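Local coordinates for BDI_3064 protein (Parabacteroides distasonis ATCC 8503, PDB 5Z06) that hydrolyses linear beta-1,2-glucan and beta-1,2-glucooligosaccharides of four or more units in exo fashion, releasing sophorose from the non-reducing end, at residues 392-397 and 465-469; 614-618 and 667-671. All coordinates share one frame; numbering follows the deposited sequence.

Contact 1: residues 392-397 and 465-469; sequences LVETSF and ETMIT. With GOL (glycerol), chain I.
Ser396 and Thr469 bring helix 392-408 and the start of helix 467-475 so near that their CA atoms lie 4.9 Å apart. The helices belong to a domain consistent with the (alpha/alpha)6 barrel of six-hairpin glycosidases, and small residues suit so tight a meeting. Ser396 OG donates to Val393 O one turn back, leaving its oxygen to face Thr469 OG1 at 2.9 Å; the threonine proton may go there or, weakly, to Thr466 O. Thr469 keeps OG1 beside the backbone N (chi1 -42°), toward Ser396, which sets CG2 anti to that N and against Leu392 CD2 at 3.7 Å, while Val393 CG2 meets Thr466 CG2 at the same distance. Phe397 starts out away from the other segment, yet CG anti to the carbonyl carbon (chi1 -65°) swings the ring back beneath Val393 O, which sits over the rim of one face. Ile468 CG2 lies 3.5 Å from Phe397 CE1, and Glu465 O, also bonded to Ser540 OG, meets the ring edge in plane. A serine in place of Phe397 would probably leave Ile468 CG2 and the Glu465 CG methylene without their aromatic neighbour. Glycerol, probably from the crystallisation liquor, bridges two acids: its O1 gives to Glu394 OE2, doubtfully short, and its O2 to Glu465 OE2, of a carboxylate nearly coplanar with the ring, in a weak bond of 3.2 Å.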
ATOM      1  N   LEU A 392      12.029 -10.794 -14.333  1.00 27.81           N
ATOM      2  CA  LEU A 392      12.794  -9.905 -15.174  1.00 27.27           C
ATOM      3  C   LEU A 392      12.214  -8.498 -15.155  1.00 26.62           C
ATOM      4  O   LEU A 392      12.941  -7.533 -15.364  1.00 24.46           O
ATOM      5  CB  LEU A 392      12.853 -10.444 -16.607  1.00 27.08           C
ATOM      6  CG  LEU A 392      13.918  -9.783 -17.487  1.00 27.70           C
ATOM      7  CD1 LEU A 392      15.293 -10.232 -17.041  1.00 28.72           C
ATOM      8  CD2 LEU A 392      13.699 -10.100 -18.952  1.00 28.06           C
ATOM      9  N   VAL A 393      10.911  -8.380 -14.937  1.00 25.90           N
ATOM     10  CA  VAL A 393      10.280  -7.078 -14.990  1.00 26.80           C
ATOM     11  C   VAL A 393      10.687  -6.316 -13.733  1.00 27.04           C
ATOM     12  O   VAL A 393      11.044  -5.147 -13.814  1.00 26.31           O
ATOM     13  CB  VAL A 393       8.759  -7.173 -15.109  1.00 26.91           C
ATOM     14  CG1 VAL A 393       8.134  -5.793 -15.001  1.00 27.64           C
ATOM     15  CG2 VAL A 393       8.363  -7.851 -16.424  1.00 26.77           C
ATOM     16  N   GLU A 394      10.646  -7.011 -12.600  1.00 27.31           N
ATOM     17  CA  GLU A 394      11.027  -6.462 -11.305  1.00 27.94           C
ATOM     18  C   GLU A 394      12.510  -6.117 -11.331  1.00 26.68           C
ATOM     19  O   GLU A 394      12.915  -5.039 -10.877  1.00 24.00           O
ATOM     20  CB  GLU A 394      10.709  -7.461 -10.181  1.00 27.58           C
ATOM     21  CG  GLU A 394       9.221  -7.791 -10.039  1.00 27.92           C
ATOM     22  CD  GLU A 394       8.376  -6.615  -9.608  1.00 29.24           C
ATOM     23  OE1 GLU A 394       8.930  -5.689  -8.994  1.00 28.94           O
ATOM     24  OE2 GLU A 394       7.164  -6.608  -9.901  1.00 29.11           O
ATOM     25  N   THR A 395      13.293  -7.020 -11.914  1.00 25.03           N
ATOM     26  CA  THR A 395      14.708  -6.784 -12.159  1.00 26.10           C
ATOM     27  C   THR A 395      14.910  -5.531 -12.962  1.00 24.86           C
ATOM     28  O   THR A 395      15.721  -4.697 -12.592  1.00 24.98           O
ATOM     29  CB  THR A 395      15.380  -7.979 -12.879  1.00 25.98           C
ATOM     30  OG1 THR A 395      15.347  -9.097 -12.006  1.00 26.35           O
ATOM     31  CG2 THR A 395      16.842  -7.699 -13.218  1.00 25.90           C
ATOM     32  N   SER A 396      14.158  -5.368 -14.040  1.00 24.28           N
ATOM     33  CA  SER A 396      14.257  -4.131 -14.828  1.00 25.04           C
ATOM     34  C   SER A 396      13.900  -2.876 -14.033  1.00 25.39           C
ATOM     35  O   SER A 396      14.559  -1.847 -14.195  1.00 25.39           O
ATOM     36  CB  SER A 396      13.409  -4.188 -16.080  1.00 24.38           C
ATOM     37  OG  SER A 396      12.036  -4.070 -15.818  1.00 24.14           O
ATOM     38  N   PHE A 397      12.868  -2.964 -13.185  1.00 23.68           N
ATOM     39  CA  PHE A 397      12.484  -1.826 -12.359  1.00 24.06           C
ATOM     40  C   PHE A 397      13.588  -1.524 -11.356  1.00 24.23           C
ATOM     41  O   PHE A 397      13.893  -0.369 -11.105  1.00 24.67           O
ATOM     42  CB  PHE A 397      11.148  -2.079 -11.645  1.00 23.89           C
ATOM     43  CG  PHE A 397       9.953  -2.207 -12.576  1.00 23.06           C
ATOM     44  CD1 PHE A 397       9.898  -1.564 -13.817  1.00 23.35           C
ATOM     45  CD2 PHE A 397       8.855  -2.951 -12.177  1.00 23.81           C
ATOM     46  CE1 PHE A 397       8.779  -1.698 -14.639  1.00 22.97           C
ATOM     47  CE2 PHE A 397       7.728  -3.086 -12.983  1.00 23.75           C
ATOM     48  CZ  PHE A 397       7.686  -2.455 -14.218  1.00 23.77           C
ATOM     49  N   GLU A 465       3.290  -2.507 -18.620  1.00 28.18           N
ATOM     50  CA  GLU A 465       4.274  -1.791 -17.789  1.00 28.84           C
ATOM     51  C   GLU A 465       5.716  -2.118 -18.090  1.00 29.65           C
ATOM     52  O   GLU A 465       6.612  -1.519 -17.472  1.00 31.14           O
ATOM     53  CB  GLU A 465       4.041  -2.105 -16.303  1.00 28.54           C
ATOM     54  CG  GLU A 465       4.341  -3.534 -15.851  1.00 28.25           C
ATOM     55  CD  GLU A 465       3.107  -4.404 -15.765  1.00 27.70           C
ATOM     56  OE1 GLU A 465       2.355  -4.360 -16.709  1.00 30.90           O
ATOM     57  OE2 GLU A 465       2.893  -5.146 -14.800  1.00 29.58           O
ATOM     58  N   THR A 466       5.946  -3.065 -19.007  1.00 27.67           N
ATOM     59  CA  THR A 466       7.220  -3.721 -19.137  1.00 27.35           C
ATOM     60  C   THR A 466       8.119  -3.142 -20.216  1.00 27.93           C
ATOM     61  O   THR A 466       9.087  -3.798 -20.592  1.00 29.21           O
ATOM     62  CB  THR A 466       7.041  -5.236 -19.391  1.00 28.58           C
ATOM     63  OG1 THR A 466       6.668  -5.475 -20.748  1.00 28.77           O
ATOM     64  CG2 THR A 466       5.994  -5.825 -18.441  1.00 29.27           C
ATOM     65  N   MET A 467       7.858  -1.925 -20.709  1.00 28.24           N
ATOM     66  CA  MET A 467       8.744  -1.362 -21.752  1.00 29.23           C
ATOM     67  C   MET A 467      10.217  -1.306 -21.305  1.00 29.00           C
ATOM     68  O   MET A 467      11.121  -1.585 -22.106  1.00 28.83           O
ATOM     69  CB  MET A 467       8.321   0.034 -22.187  1.00 30.00           C
ATOM     70  CG  MET A 467       9.299   0.669 -23.179  1.00 29.23           C
ATOM     71  SD  MET A 467       8.803   2.270 -23.817  1.00 29.91           S
ATOM     72  CE  MET A 467       7.367   1.861 -24.789  1.00 28.64           C
ATOM     73  N   ILE A 468      10.435  -0.938 -20.047  1.00 26.51           N
ATOM     74  CA  ILE A 468      11.778  -0.733 -19.523  1.00 28.06           C
ATOM     75  C   ILE A 468      12.523  -2.055 -19.407  1.00 27.81           C
ATOM     76  O   ILE A 468      13.743  -2.074 -19.414  1.00 25.74           O
ATOM     77  CB  ILE A 468      11.763  -0.021 -18.139  1.00 28.79           C
ATOM     78  CG1 ILE A 468      13.135   0.540 -17.779  1.00 29.31           C
ATOM     79  CG2 ILE A 468      11.281  -0.941 -17.011  1.00 28.74           C
ATOM     80  CD1 ILE A 468      13.485   1.796 -18.514  1.00 30.51           C
ATOM     81  N   THR A 469      11.771  -3.152 -19.269  1.00 29.10           N
ATOM     82  CA  THR A 469      12.335  -4.502 -19.306  1.00 28.18           C
ATOM     83  C   THR A 469      13.008  -4.774 -20.657  1.00 29.39           C
ATOM     84  O   THR A 469      14.138  -5.295 -20.726  1.00 30.99           O
ATOM     85  CB  THR A 469      11.256  -5.556 -19.020  1.00 28.36           C
ATOM     86  OG1 THR A 469      10.408  -5.112 -17.945  1.00 26.04           O
ATOM     87  CG2 THR A 469      11.901  -6.871 -18.663  1.00 28.24           C
TER
HETATM   88  C1  GOL I 807       4.128  -4.641 -10.367  1.00 44.06           C
HETATM   89  O1  GOL I 807       5.126  -5.374  -9.632  1.00 39.84           O
HETATM   90  C2  GOL I 807       3.542  -5.390 -11.549  1.00 43.60           C
HETATM   91  O2  GOL I 807       4.663  -5.909 -12.259  1.00 47.37           O
HETATM   92  C3  GOL I 807       2.595  -6.475 -11.039  1.00 44.91           C
HETATM   93  O3  GOL I 807       2.117  -7.513 -11.949  1.00 42.53           O

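Contact 2: residues 614-618 and 667-671; sequences TGALA and NQAPV
Thr614 faces Asn667 and Ala618 faces Val671, with CA atoms 5.5 Å apart at Thr614 and Asn667 but 4.2 Å at Ala618 and Val671, so the short helix 614-617 closes in on helix 665-680 toward its own end. The contact thus joins a short helix to a kinked one within the glycoamylase-like domain, consistent with the six-hairpin fold. The polar centre is one bond: Thr614 OG1 donates to Asn667 O at 2.7 Å, in the carbonyl plane and on a lone pair, with a C=O...donor angle of 128°. Where the helix kinks at Pro670, Val671 N bonds weakly to Gln668 O and not to Asn667 O, which leaves that carbonyl for the threonine. Thr614 places OG1 there by holding it opposite the backbone N (chi1 -166°), which leaves CG2 for the Asn667 side chain, 3.6 Å from its CG; the amide nitrogen of Asn667 is itself held by Asp650. Val671 CG2 fills the middle, 3.7 Å from Thr614 OG1, and Leu617 CB touches Val671 CG1 at 3.7 Å. Packing is equally close where the alanine methyl lets the backbones approach, Ala618 CB standing 3.6 Å from Pro670 CB. Looser are the approach of Ala618 CB to Val671 CG2, at 4.5 Å, and that of Pro670 CB, which only skirts the Thr614 hydroxyl. No touching residue is exposed, so the slack is a matter of spacing within a buried interface rather than a solvent face. Helix 624-636 backs Leu617 through Leu631 and Tyr634, whereas the partner segment meets helix 323-338 through Phe328 and helix 284-297 through Val291 and Asn295.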
ATOM      1  N   THR A 614      -1.858   7.082  -6.255  1.00 25.16           N
ATOM      2  CA  THR A 614      -0.662   6.999  -7.073  1.00 26.08           C
ATOM      3  C   THR A 614      -0.956   7.241  -8.561  1.00 25.64           C
ATOM      4  O   THR A 614      -0.095   7.735  -9.274  1.00 23.74           O
ATOM      5  CB  THR A 614       0.100   5.683  -6.850  1.00 25.84           C
ATOM      6  OG1 THR A 614       1.397   5.791  -7.423  1.00 24.50           O
ATOM      7  CG2 THR A 614      -0.633   4.486  -7.482  1.00 26.62           C
ATOM      8  N   GLY A 615      -2.154   6.870  -9.019  1.00 25.96           N
ATOM      9  CA  GLY A 615      -2.569   7.127 -10.407  1.00 25.18           C
ATOM     10  C   GLY A 615      -2.370   8.554 -10.867  1.00 25.81           C
ATOM     11  O   GLY A 615      -1.580   8.826 -11.788  1.00 25.64           O
ATOM     12  N   ALA A 616      -3.053   9.485 -10.199  1.00 25.68           N
ATOM     13  CA  ALA A 616      -2.947  10.911 -10.551  1.00 25.44           C
ATOM     14  C   ALA A 616      -1.573  11.465 -10.215  1.00 25.41           C
ATOM     15  O   ALA A 616      -0.966  12.230 -10.991  1.00 24.47           O
ATOM     16  CB  ALA A 616      -4.000  11.721  -9.825  1.00 24.26           C
ATOM     17  N   LEU A 617      -1.074  11.077  -9.058  1.00 25.72           N
ATOM     18  CA  LEU A 617       0.057  11.787  -8.486  1.00 26.41           C
ATOM     19  C   LEU A 617       1.340  11.477  -9.223  1.00 28.34           C
ATOM     20  O   LEU A 617       2.124  12.374  -9.505  1.00 32.87           O
ATOM     21  CB  LEU A 617       0.179  11.478  -7.009  1.00 25.51           C
ATOM     22  CG  LEU A 617      -1.048  11.943  -6.220  1.00 25.39           C
ATOM     23  CD1 LEU A 617      -0.973  11.366  -4.824  1.00 24.59           C
ATOM     24  CD2 LEU A 617      -1.148  13.457  -6.190  1.00 25.92           C
ATOM     25  N   ALA A 618       1.540  10.218  -9.582  1.00 27.84           N
ATOM     26  CA  ALA A 618       2.722   9.845 -10.347  1.00 27.41           C
ATOM     27  C   ALA A 618       2.574  10.202 -11.829  1.00 26.59           C
ATOM     28  O   ALA A 618       3.490   9.989 -12.616  1.00 25.47           O
ATOM     29  CB  ALA A 618       3.029   8.368 -10.169  1.00 27.76           C
ATOM     30  N   ASN A 667       3.622   1.869  -5.028  1.00 22.38           N
ATOM     31  CA  ASN A 667       2.780   3.028  -5.320  1.00 23.24           C
ATOM     32  C   ASN A 667       3.277   4.343  -4.749  1.00 23.59           C
ATOM     33  O   ASN A 667       2.884   5.410  -5.224  1.00 23.39           O
ATOM     34  CB  ASN A 667       1.352   2.751  -4.855  1.00 22.74           C
ATOM     35  CG  ASN A 667       0.685   1.648  -5.673  1.00 22.60           C
ATOM     36  OD1 ASN A 667       1.148   1.333  -6.746  1.00 22.72           O
ATOM     37  ND2 ASN A 667      -0.405   1.078  -5.176  1.00 21.17           N
ATOM     38  N   GLN A 668       4.138   4.298  -3.756  1.00 24.09           N
ATOM     39  CA  GLN A 668       4.517   5.564  -3.103  1.00 25.20           C
ATOM     40  C   GLN A 668       5.659   6.208  -3.849  1.00 24.86           C
ATOM     41  O   GLN A 668       5.640   7.407  -4.081  1.00 26.53           O
ATOM     42  CB  GLN A 668       4.876   5.365  -1.626  1.00 24.32           C
ATOM     43  CG  GLN A 668       3.795   4.808  -0.707  1.00 24.67           C
ATOM     44  CD  GLN A 668       2.462   5.508  -0.836  1.00 24.95           C
ATOM     45  OE1 GLN A 668       1.709   5.203  -1.749  1.00 23.96           O
ATOM     46  NE2 GLN A 668       2.177   6.475   0.057  1.00 25.09           N
ATOM     47  N   ALA A 669       6.665   5.428  -4.216  1.00 24.21           N
ATOM     48  CA  ALA A 669       7.870   6.014  -4.823  1.00 24.26           C
ATOM     49  C   ALA A 669       7.570   6.701  -6.156  1.00 25.64           C
ATOM     50  O   ALA A 669       8.113   7.793  -6.429  1.00 24.42           O
ATOM     51  CB  ALA A 669       8.965   4.978  -5.001  1.00 23.99           C
ATOM     52  N   PRO A 670       6.698   6.092  -6.996  1.00 25.60           N
ATOM     53  CA  PRO A 670       6.409   6.788  -8.240  1.00 25.80           C
ATOM     54  C   PRO A 670       5.920   8.189  -8.033  1.00 24.08           C
ATOM     55  O   PRO A 670       6.171   9.047  -8.872  1.00 24.30           O
ATOM     56  CB  PRO A 670       5.326   5.922  -8.876  1.00 26.15           C
ATOM     57  CG  PRO A 670       5.816   4.562  -8.532  1.00 26.67           C
ATOM     58  CD  PRO A 670       6.226   4.703  -7.073  1.00 26.05           C
ATOM     59  N   VAL A 671       5.257   8.431  -6.914  1.00 23.73           N
ATOM     60  CA  VAL A 671       4.743   9.763  -6.648  1.00 25.25           C
ATOM     61  C   VAL A 671       5.925  10.718  -6.427  1.00 24.26           C
ATOM     62  O   VAL A 671       6.032  11.760  -7.083  1.00 22.93           O
ATOM     63  CB  VAL A 671       3.796   9.761  -5.446  1.00 26.42           C
ATOM     64  CG1 VAL A 671       3.336  11.193  -5.119  1.00 26.99           C
ATOM     65  CG2 VAL A 671       2.614   8.832  -5.735  1.00 25.73           C
TER

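Both contacts are buried helix-to-helix junctions, made by four different helices; the centre of contact 2 lies nearer the centre of the chain, about 11 Å against about 20 Å for contact 1. Their centres are about 17 Å apart and they do not touch, though Phe328 and Tyr539 border both: each meets Phe397 in contact 1, while Phe328 packs on Pro670 and Tyr539 is touched by Asn667 in contact 2. The chemistry differs with the partly exposed Glu465 beside glycerol: contact 1 adds this acidic end to a hydroxyl pair and an aromatic ring, whereas contact 2 is wholly enclosed and relies on one hydroxyl-to-carbonyl bond at a proline kink, with small apolar groups around it.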